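Long-range contacts in RabGDI protein (Plasmodium falciparum 3D7, PDB 3P1W), which probably acts as a Rab GDP-dissociation inhibitor, holding prenylated Rab GTPases in their GDP-bound state and shuttling them between membrane and cytosol: residues 20-25 with 42-47; 328-333 with 379-384; 348-353 with 361-366. One frame throughout, in Å; residues are numbered along the deposited sequence.

How the contacts relate
Contact 1 lies toward the periphery, its centre 26 Å from that of the chain, whereas contacts 2 and 3 are buried, at 14 and 12 Å. Contacts 2 and 3 belong to one mixed sheet, their centres 11 Å apart, and strand 378-385 runs beside strand 361-367; Ile381 N to Asn364 O, at 2.8 Å, is a probable hydrogen bond between them. Contact 1 is built in another sheet, nearest atoms about 19 Å from contact 2 and about 24 Å from contact 3. Its parallel pairing mixes a carboxylate, lysine chains and an aromatic face, while the antiparallel pairs of contacts 2 and 3 are lined mainly by aliphatic side chains.

Contact 1 (20-25 with 42-47); sequences HYDVII and YGKKIL
Tyr21 and Leu47 meet ring to methylene within a beta-alpha-beta unit, strand 20-26, helix 30-41 and strand 46-49, an arrangement consistent with a Rossmann-like fold. The two strands run parallel: Leu47 N donates to Val23 O, and Ile25 N reaches Leu47 O at 2.9 Å. Ahead of these bonds the chain turns a corner at Asp22. There Lys45 O accepts Asp22 N at 2.7 Å and, weakly, Val23 N, while Lys45 N returns a nearly straight bond (172°) to the anti lone pair of Asp22 OD2. This carboxylate oxygen appears to take the place of a backbone acceptor at the corner.

The side chain of Lys45, with CG anti to the backbone N (chi1 176°) and extended beyond, can be followed outward. Its CB lies 3.5 Å from Asp22 OD2, CG approaches Tyr21 CD1 obliquely, CD and CE run past His20 O, and NZ ends 3.5 Å from that same oxygen.

On the side of Ile46, Ile25 CD1 packs on Ile46 CB, and both side chains touch Ser36 of helix 30-41. Leu47 is on the opposite face of the sheet from Ile46; its CB sits over the centre of the Tyr21 ring, 3.7 Å from the centroid and 5° off the normal, and Leu47 CD2 lies 3.7 Å from Tyr21 CE2.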
loop_
_atom_site.group_PDB
_atom_site.type_symbol
_atom_site.label_atom_id
_atom_site.label_comp_id
_atom_site.label_asym_id
_atom_site.label_seq_id
_atom_site.Cartn_x
_atom_site.Cartn_y
_atom_site.Cartn_z
ATOM N N HIS A 20 -2.227 33.353 -7.143
ATOM C CA HIS A 20 -3.109 32.769 -6.120
ATOM C C HIS A 20 -3.688 31.425 -6.550
ATOM O O HIS A 20 -4.184 31.278 -7.670
ATOM C CB HIS A 20 -4.261 33.705 -5.726
ATOM C CG HIS A 20 -5.096 33.171 -4.599
ATOM N ND1 HIS A 20 -6.130 32.277 -4.794
ATOM C CD2 HIS A 20 -5.022 33.371 -3.260
ATOM C CE1 HIS A 20 -6.663 31.958 -3.626
ATOM N NE2 HIS A 20 -6.010 32.609 -2.679
ATOM N N TYR A 21 -3.651 30.460 -5.632
ATOM C CA TYR A 21 -4.173 29.122 -5.878
ATOM C C TYR A 21 -5.124 28.723 -4.756
ATOM O O TYR A 21 -5.010 29.191 -3.627
ATOM C CB TYR A 21 -3.019 28.118 -5.971
ATOM C CG TYR A 21 -2.008 28.484 -7.021
ATOM C CD1 TYR A 21 -2.188 28.095 -8.340
ATOM C CD2 TYR A 21 -0.888 29.252 -6.707
ATOM C CE1 TYR A 21 -1.281 28.447 -9.321
ATOM C CE2 TYR A 21 0.027 29.612 -7.686
ATOM C CZ TYR A 21 -0.175 29.208 -8.993
ATOM O OH TYR A 21 0.718 29.553 -9.977
ATOM N N ASP A 22 -6.063 27.844 -5.065
ATOM C CA ASP A 22 -6.906 27.271 -4.022
ATOM C C ASP A 22 -6.034 26.414 -3.094
ATOM O O ASP A 22 -6.080 26.558 -1.871
ATOM C CB ASP A 22 -8.029 26.441 -4.636
ATOM C CG ASP A 22 -9.039 27.302 -5.387
ATOM O OD1 ASP A 22 -9.507 28.287 -4.792
ATOM O OD2 ASP A 22 -9.341 26.997 -6.562
ATOM N N VAL A 23 -5.230 25.539 -3.690
ATOM C CA VAL A 23 -4.354 24.654 -2.920
ATOM C C VAL A 23 -2.979 24.631 -3.574
ATOM O O VAL A 23 -2.870 24.532 -4.799
ATOM C CB VAL A 23 -4.913 23.223 -2.842
ATOM C CG1 VAL A 23 -4.054 22.341 -1.910
ATOM C CG2 VAL A 23 -6.359 23.227 -2.351
ATOM N N ILE A 24 -1.935 24.748 -2.758
ATOM C CA ILE A 24 -0.575 24.442 -3.207
ATOM C C ILE A 24 -0.174 23.094 -2.564
ATOM O O ILE A 24 -0.392 22.851 -1.371
ATOM C CB ILE A 24 0.435 25.544 -2.865
ATOM C CG1 ILE A 24 0.075 26.849 -3.583
ATOM C CG2 ILE A 24 1.875 25.122 -3.237
ATOM C CD1 ILE A 24 0.962 28.018 -3.196
ATOM N N ILE A 25 0.388 22.227 -3.387
ATOM C CA ILE A 25 0.726 20.873 -2.972
ATOM C C ILE A 25 2.228 20.746 -3.038
ATOM O O ILE A 25 2.816 21.100 -4.051
ATOM C CB ILE A 25 0.014 19.793 -3.855
ATOM C CG1 ILE A 25 -1.514 19.853 -3.719
ATOM C CG2 ILE A 25 0.428 18.383 -3.398
ATOM C CD1 ILE A 25 -2.222 20.706 -4.757
ATOM N N TYR A 42 -12.258 18.319 -9.622
ATOM C CA TYR A 42 -13.396 19.054 -9.057
ATOM C C TYR A 42 -13.251 20.579 -9.220
ATOM O O TYR A 42 -13.859 21.352 -8.481
ATOM C CB TYR A 42 -13.618 18.680 -7.582
ATOM C CG TYR A 42 -14.305 17.343 -7.380
ATOM C CD1 TYR A 42 -13.579 16.208 -7.035
ATOM C CD2 TYR A 42 -15.690 17.214 -7.532
ATOM C CE1 TYR A 42 -14.204 14.977 -6.841
ATOM C CE2 TYR A 42 -16.324 15.985 -7.349
ATOM C CZ TYR A 42 -15.574 14.870 -6.999
ATOM O OH TYR A 42 -16.185 13.646 -6.812
ATOM N N GLY A 43 -12.427 20.996 -10.178
ATOM C CA GLY A 43 -12.386 22.377 -10.622
ATOM C C GLY A 43 -11.550 23.308 -9.771
ATOM O O GLY A 43 -11.663 24.512 -9.912
ATOM N N LYS A 44 -10.696 22.779 -8.890
ATOM C CA LYS A 44 -9.897 23.664 -8.036
ATOM C C LYS A 44 -8.619 24.104 -8.759
ATOM O O LYS A 44 -8.120 23.395 -9.628
ATOM C CB LYS A 44 -9.585 23.016 -6.683
ATOM C CG LYS A 44 -10.833 22.748 -5.819
ATOM C CD LYS A 44 -11.321 24.003 -5.131
ATOM C CE LYS A 44 -12.681 23.815 -4.462
ATOM N NZ LYS A 44 -13.196 25.124 -3.958
ATOM N N LYS A 45 -8.131 25.301 -8.427
ATOM C CA LYS A 45 -6.917 25.854 -9.029
ATOM C C LYS A 45 -5.732 25.499 -8.134
ATOM O O LYS A 45 -5.696 25.899 -6.972
ATOM C CB LYS A 45 -7.026 27.377 -9.190
ATOM C CG LYS A 45 -5.734 28.016 -9.721
ATOM C CD LYS A 45 -5.894 29.446 -10.212
ATOM C CE LYS A 45 -4.602 29.884 -10.891
ATOM N NZ LYS A 45 -4.560 31.341 -11.132
ATOM N N ILE A 46 -4.770 24.758 -8.682
ATOM C CA ILE A 46 -3.684 24.198 -7.885
ATOM C C ILE A 46 -2.316 24.434 -8.510
ATOM O O ILE A 46 -2.193 24.639 -9.725
ATOM C CB ILE A 46 -3.859 22.653 -7.666
ATOM C CG1 ILE A 46 -3.633 21.857 -8.965
ATOM C CG2 ILE A 46 -5.233 22.341 -7.100
ATOM C CD1 ILE A 46 -3.693 20.308 -8.789
ATOM N N LEU A 47 -1.298 24.372 -7.657
ATOM C CA LEU A 47 0.104 24.386 -8.063
ATOM C C LEU A 47 0.756 23.226 -7.309
ATOM O O LEU A 47 0.533 23.089 -6.107
ATOM C CB LEU A 47 0.766 25.683 -7.644
ATOM C CG LEU A 47 2.267 25.847 -7.932
ATOM C CD1 LEU A 47 2.586 25.720 -9.421
ATOM C CD2 LEU A 47 2.784 27.193 -7.395
#

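Contact 2 (328-333 with 379-384)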
loop_
_atom_site.group_PDB
_atom_site.type_symbol
_atom_site.label_atom_id
_atom_site.label_comp_id
_atom_site.label_asym_id
_atom_site.label_seq_id
_atom_site.Cartn_x
_atom_site.Cartn_y
_atom_site.Cartn_z
ATOM N N ARG A 328 12.362 -1.287 4.761
ATOM C CA ARG A 328 12.136 -1.961 3.501
ATOM C C ARG A 328 13.449 -2.416 2.923
ATOM O O ARG A 328 14.418 -1.664 2.880
ATOM C CB ARG A 328 11.409 -1.063 2.467
ATOM C CG ARG A 328 10.059 -0.591 2.915
ATOM C CD ARG A 328 9.256 0.081 1.831
ATOM N NE ARG A 328 7.983 0.533 2.389
ATOM C CZ ARG A 328 7.808 1.689 3.055
ATOM N NH1 ARG A 328 8.801 2.554 3.194
ATOM N NH2 ARG A 328 6.630 1.990 3.566
ATOM N N CYS A 329 13.476 -3.678 2.502
ATOM C CA CYS A 329 14.653 -4.285 1.925
ATOM C C CYS A 329 14.282 -4.778 0.550
ATOM O O CYS A 329 13.504 -5.719 0.414
ATOM C CB CYS A 329 15.144 -5.466 2.781
ATOM S SG CYS A 329 16.746 -6.080 2.157
ATOM N N ILE A 330 14.829 -4.111 -0.462
ATOM C CA ILE A 330 14.694 -4.506 -1.851
ATOM C C ILE A 330 15.783 -5.513 -2.197
ATOM O O ILE A 330 16.973 -5.238 -2.000
ATOM C CB ILE A 330 14.789 -3.270 -2.775
ATOM C CG1 ILE A 330 13.625 -2.303 -2.482
ATOM C CG2 ILE A 330 14.844 -3.711 -4.268
ATOM C CD1 ILE A 330 13.793 -0.866 -3.042
ATOM N N CYS A 331 15.383 -6.685 -2.708
ATOM C CA CYS A 331 16.301 -7.780 -2.975
ATOM C C CYS A 331 16.199 -8.205 -4.438
ATOM O O CYS A 331 15.103 -8.493 -4.927
ATOM C CB CYS A 331 15.940 -9.003 -2.148
ATOM S SG CYS A 331 15.767 -8.710 -0.392
ATOM N N ILE A 332 17.329 -8.219 -5.126
ATOM C CA ILE A 332 17.386 -8.758 -6.471
ATOM C C ILE A 332 17.592 -10.253 -6.338
ATOM O O ILE A 332 18.564 -10.691 -5.702
ATOM C CB ILE A 332 18.529 -8.142 -7.284
ATOM C CG1 ILE A 332 18.240 -6.661 -7.570
ATOM C CG2 ILE A 332 18.684 -8.857 -8.617
ATOM C CD1 ILE A 332 19.383 -5.919 -8.226
ATOM N N LEU A 333 16.696 -11.013 -6.955
ATOM C CA LEU A 333 16.778 -12.486 -6.997
ATOM C C LEU A 333 17.054 -13.011 -8.407
ATOM O O LEU A 333 16.700 -12.356 -9.397
ATOM C CB LEU A 333 15.458 -13.103 -6.509
ATOM C CG LEU A 333 14.816 -12.574 -5.231
ATOM C CD1 LEU A 333 13.516 -13.315 -4.886
ATOM C CD2 LEU A 333 15.793 -12.652 -4.101
ATOM N N ILE A 379 12.564 -8.963 -8.267
ATOM C CA ILE A 379 12.718 -8.088 -7.120
ATOM C C ILE A 379 11.706 -8.456 -6.032
ATOM O O ILE A 379 10.501 -8.434 -6.282
ATOM C CB ILE A 379 12.514 -6.612 -7.529
ATOM C CG1 ILE A 379 13.716 -6.122 -8.316
ATOM C CG2 ILE A 379 12.400 -5.741 -6.325
ATOM C CD1 ILE A 379 14.902 -5.926 -7.443
ATOM N N ALA A 380 12.199 -8.792 -4.837
ATOM C CA ALA A 380 11.345 -9.034 -3.676
ATOM C C ALA A 380 11.610 -7.922 -2.669
ATOM O O ALA A 380 12.758 -7.648 -2.348
ATOM C CB ALA A 380 11.652 -10.427 -3.041
ATOM N N ILE A 381 10.543 -7.307 -2.187
ATOM C CA ILE A 381 10.629 -6.193 -1.260
ATOM C C ILE A 381 9.980 -6.598 0.052
ATOM O O ILE A 381 8.768 -6.803 0.131
ATOM C CB ILE A 381 9.954 -4.947 -1.834
ATOM C CG1 ILE A 381 10.472 -4.675 -3.264
ATOM C CG2 ILE A 381 10.192 -3.741 -0.878
ATOM C CD1 ILE A 381 9.668 -5.333 -4.423
ATOM N N VAL A 382 10.821 -6.722 1.074
ATOM C CA VAL A 382 10.381 -7.087 2.418
ATOM C C VAL A 382 10.148 -5.810 3.195
ATOM O O VAL A 382 11.024 -4.970 3.222
ATOM C CB VAL A 382 11.433 -7.942 3.126
ATOM C CG1 VAL A 382 10.981 -8.271 4.560
ATOM C CG2 VAL A 382 11.737 -9.251 2.339
ATOM N N SER A 383 8.995 -5.672 3.862
ATOM C CA SER A 383 8.692 -4.487 4.625
ATOM C C SER A 383 8.171 -4.871 6.000
ATOM O O SER A 383 7.399 -5.846 6.142
ATOM C CB SER A 383 7.664 -3.614 3.867
ATOM O OG SER A 383 6.492 -4.371 3.548
ATOM N N ALA A 384 8.595 -4.113 7.001
ATOM C CA ALA A 384 8.225 -4.345 8.366
ATOM C C ALA A 384 8.175 -3.059 9.162
ATOM O O ALA A 384 8.900 -2.106 8.865
ATOM C CB ALA A 384 9.216 -5.339 9.041
#
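Cys329 with Val382 and Cys331 with Ala380 are the hydrogen-bonded pairs of two antiparallel strands whose axes come within 4.6 Å at 167°, with N-H...O angles of 145° to 163°. The non-hydrogen-bonded pairs alternate with these, and there CA-H groups point at carbonyls, as Arg328 CA does at Val382 O and Ile381 CA at Cys329 O.

Side chains alternate between the two faces. On one, Ile330 and Ile381 run alongside each other, CG1 to CG1 at 4.0 Å. This pairing lies inside the large mixed sheet, where strand 320-333 runs between strands 378-385 and 405-418, and 378-385 is flanked on its far side by 361-367.

The opposite face carries Cys329, Cys331, Ala380 and Val382. Leu333 CD1 reaches Ala380 CB at 3.9 Å, and Cys331 SG, anti to its carbonyl carbon, lies 3.7 Å from Ala380 O. Leu399 of helix 396-400 packs against both Cys331 and Val382. Back on the isoleucine face, Arg328 CG touches Ser383 CB at 4.0 Å; the polar ends go on to a loop, Arg328 NH2 bonding to the O atoms of Tyr433 and Asp434 and Ser383 OG to Ala435 O.

Contact 3 (348-353 with 361-366); sequences IIIPQN and IYINLV
A beta hairpin formed by strands 346-350 and 361-367 brings Ile348, Ile349 and Ile350 against Ile363, Tyr362 and Ile361. The short strand axes approach to 4.9 Å at 170° between their directions, which establishes the antiparallel run. Two hydrogen-bonded pairs close it. Ile348 N donates to Ile363 O at 2.8 Å, and Ile363 N returns a bond to Ile348 O. Nearer the connecting loop, Ile350 N bonds Ile361 O, and Ile361 N bonds Ile350 O at 3.1 Å, the longest of the four. The C=O...N angle of 171° at Ile361 O means that Ile350 N approaches almost head-on. Between these pairs lies the non-hydrogen-bonded pair Ile349 and Tyr362, where Tyr362 CA also presents its hydrogen to Ile348 O.

One face carries Ile348, Ile350, Ile361 and Ile363. Ile350 and Ile361 extend in the same direction, flank to flank, with Ile350 CD1 4.1 Å from Ile361 CG2. Ile350 has CG1 anti to its carbonyl carbon (chi1 -51°) and the chain extended to CD1; that tip also comes 4.3 Å from Ile363 CD1, so a single methyl bridges two residues of the facing strand. Ile348 and Ile363 meet at their branch points, CB to CB at 4.1 Å. On the other face Ile349 CG1 approaches Tyr362 CD1 obliquely at 4.3 Å.

Both outer edges of the hairpin continue the mixed sheet. Ile349 shares backbone hydrogen bonds with Tyr124 and Tyr126 of strand 117-129, which runs parallel to 346-350, while Tyr362 bonds through its backbone to Ser383 of antiparallel strand 378-385, setting the hairpin between those two strands.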
loop_
_atom_site.group_PDB
_atom_site.type_symbol
_atom_site.label_atom_id
_atom_site.label_comp_id
_atom_site.label_asym_id
_atom_site.label_seq_id
_atom_site.Cartn_x
_atom_site.Cartn_y
_atom_site.Cartn_z
ATOM N N ILE A 348 3.143 -11.824 -0.208
ATOM C CA ILE A 348 3.173 -12.702 0.944
ATOM C C ILE A 348 2.897 -11.886 2.183
ATOM O O ILE A 348 3.585 -10.903 2.445
ATOM C CB ILE A 348 4.544 -13.409 1.107
ATOM C CG1 ILE A 348 4.929 -14.222 -0.141
ATOM C CG2 ILE A 348 4.575 -14.301 2.351
ATOM C CD1 ILE A 348 6.412 -14.608 -0.171
ATOM N N ILE A 349 1.839 -12.242 2.885
ATOM C CA ILE A 349 1.459 -11.619 4.122
ATOM C C ILE A 349 1.908 -12.525 5.260
ATOM O O ILE A 349 1.521 -13.712 5.319
ATOM C CB ILE A 349 -0.052 -11.344 4.160
ATOM C CG1 ILE A 349 -0.404 -10.315 3.078
ATOM C CG2 ILE A 349 -0.506 -10.864 5.577
ATOM C CD1 ILE A 349 -1.895 -10.097 2.817
ATOM N N ILE A 350 2.692 -11.965 6.173
ATOM C CA ILE A 350 3.161 -12.726 7.349
ATOM C C ILE A 350 2.485 -12.222 8.634
ATOM O O ILE A 350 2.847 -11.148 9.164
ATOM C CB ILE A 350 4.676 -12.673 7.504
ATOM C CG1 ILE A 350 5.391 -13.048 6.194
ATOM C CG2 ILE A 350 5.100 -13.603 8.724
ATOM C CD1 ILE A 350 6.929 -12.891 6.233
ATOM N N PRO A 351 1.481 -12.973 9.125
ATOM C CA PRO A 351 0.777 -12.521 10.322
ATOM C C PRO A 351 1.727 -12.449 11.507
ATOM O O PRO A 351 2.575 -13.320 11.683
ATOM C CB PRO A 351 -0.317 -13.566 10.510
ATOM C CG PRO A 351 -0.520 -14.141 9.153
ATOM C CD PRO A 351 0.790 -14.102 8.468
ATOM N N GLN A 352 1.592 -11.388 12.290
ATOM C CA GLN A 352 2.528 -11.081 13.365
ATOM C C GLN A 352 2.761 -12.236 14.368
ATOM O O GLN A 352 3.896 -12.438 14.834
ATOM C CB GLN A 352 2.075 -9.795 14.065
ATOM C CG GLN A 352 0.702 -9.916 14.772
ATOM C CD GLN A 352 0.115 -8.587 15.113
ATOM O OE1 GLN A 352 -0.009 -8.261 16.285
ATOM N NE2 GLN A 352 -0.223 -7.791 14.101
ATOM N N ASN A 353 1.707 -13.006 14.674
ATOM C CA ASN A 353 1.827 -14.110 15.647
ATOM C C ASN A 353 2.732 -15.242 15.160
ATOM O O ASN A 353 3.245 -16.040 15.968
ATOM C CB ASN A 353 0.447 -14.626 16.119
ATOM C CG ASN A 353 -0.388 -15.267 15.005
ATOM O OD1 ASN A 353 -0.067 -15.190 13.828
ATOM N ND2 ASN A 353 -1.485 -15.916 15.401
ATOM N N ILE A 361 4.554 -8.612 8.825
ATOM C CA ILE A 361 5.611 -8.377 7.832
ATOM C C ILE A 361 5.066 -8.770 6.468
ATOM O O ILE A 361 4.215 -9.678 6.364
ATOM C CB ILE A 361 6.906 -9.103 8.215
ATOM C CG1 ILE A 361 7.438 -8.505 9.541
ATOM C CG2 ILE A 361 7.954 -9.028 7.114
ATOM C CD1 ILE A 361 8.761 -9.123 10.069
ATOM N N TYR A 362 5.529 -8.076 5.434
ATOM C CA TYR A 362 5.007 -8.225 4.086
ATOM C C TYR A 362 6.131 -8.393 3.074
ATOM O O TYR A 362 7.200 -7.843 3.240
ATOM C CB TYR A 362 4.164 -7.004 3.721
ATOM C CG TYR A 362 3.137 -6.591 4.767
ATOM C CD1 TYR A 362 1.809 -7.013 4.667
ATOM C CD2 TYR A 362 3.491 -5.798 5.867
ATOM C CE1 TYR A 362 0.859 -6.646 5.604
ATOM C CE2 TYR A 362 2.548 -5.429 6.826
ATOM C CZ TYR A 362 1.238 -5.849 6.691
ATOM O OH TYR A 362 0.301 -5.510 7.624
ATOM N N ILE A 363 5.875 -9.158 2.014
ATOM C CA ILE A 363 6.828 -9.314 0.919
ATOM C C ILE A 363 6.081 -9.192 -0.405
ATOM O O ILE A 363 5.115 -9.932 -0.638
ATOM C CB ILE A 363 7.564 -10.656 0.938
ATOM C CG1 ILE A 363 8.115 -10.970 2.322
ATOM C CG2 ILE A 363 8.611 -10.697 -0.174
ATOM C CD1 ILE A 363 8.842 -12.347 2.470
ATOM N N ASN A 364 6.497 -8.244 -1.247
ATOM C CA ASN A 364 6.008 -8.170 -2.629
ATOM C C ASN A 364 7.076 -8.629 -3.591
ATOM O O ASN A 364 8.248 -8.418 -3.347
ATOM C CB ASN A 364 5.564 -6.769 -2.965
ATOM C CG ASN A 364 4.188 -6.483 -2.432
ATOM O OD1 ASN A 364 3.465 -7.411 -2.020
ATOM N ND2 ASN A 364 3.805 -5.218 -2.420
ATOM N N LEU A 365 6.660 -9.277 -4.673
ATOM C CA LEU A 365 7.583 -9.782 -5.663
ATOM C C LEU A 365 7.078 -9.282 -7.016
ATOM O O LEU A 365 5.888 -9.456 -7.327
ATOM C CB LEU A 365 7.617 -11.324 -5.613
ATOM C CG LEU A 365 8.460 -12.151 -6.569
ATOM C CD1 LEU A 365 7.921 -12.162 -7.997
ATOM C CD2 LEU A 365 9.948 -11.752 -6.555
ATOM N N VAL A 366 7.989 -8.661 -7.783
ATOM C CA VAL A 366 7.736 -8.226 -9.137
ATOM C C VAL A 366 8.934 -8.494 -10.032
ATOM O O VAL A 366 10.039 -8.767 -9.561
ATOM C CB VAL A 366 7.339 -6.746 -9.166
ATOM C CG1 VAL A 366 5.906 -6.558 -8.607
ATOM C CG2 VAL A 366 8.352 -5.935 -8.374
#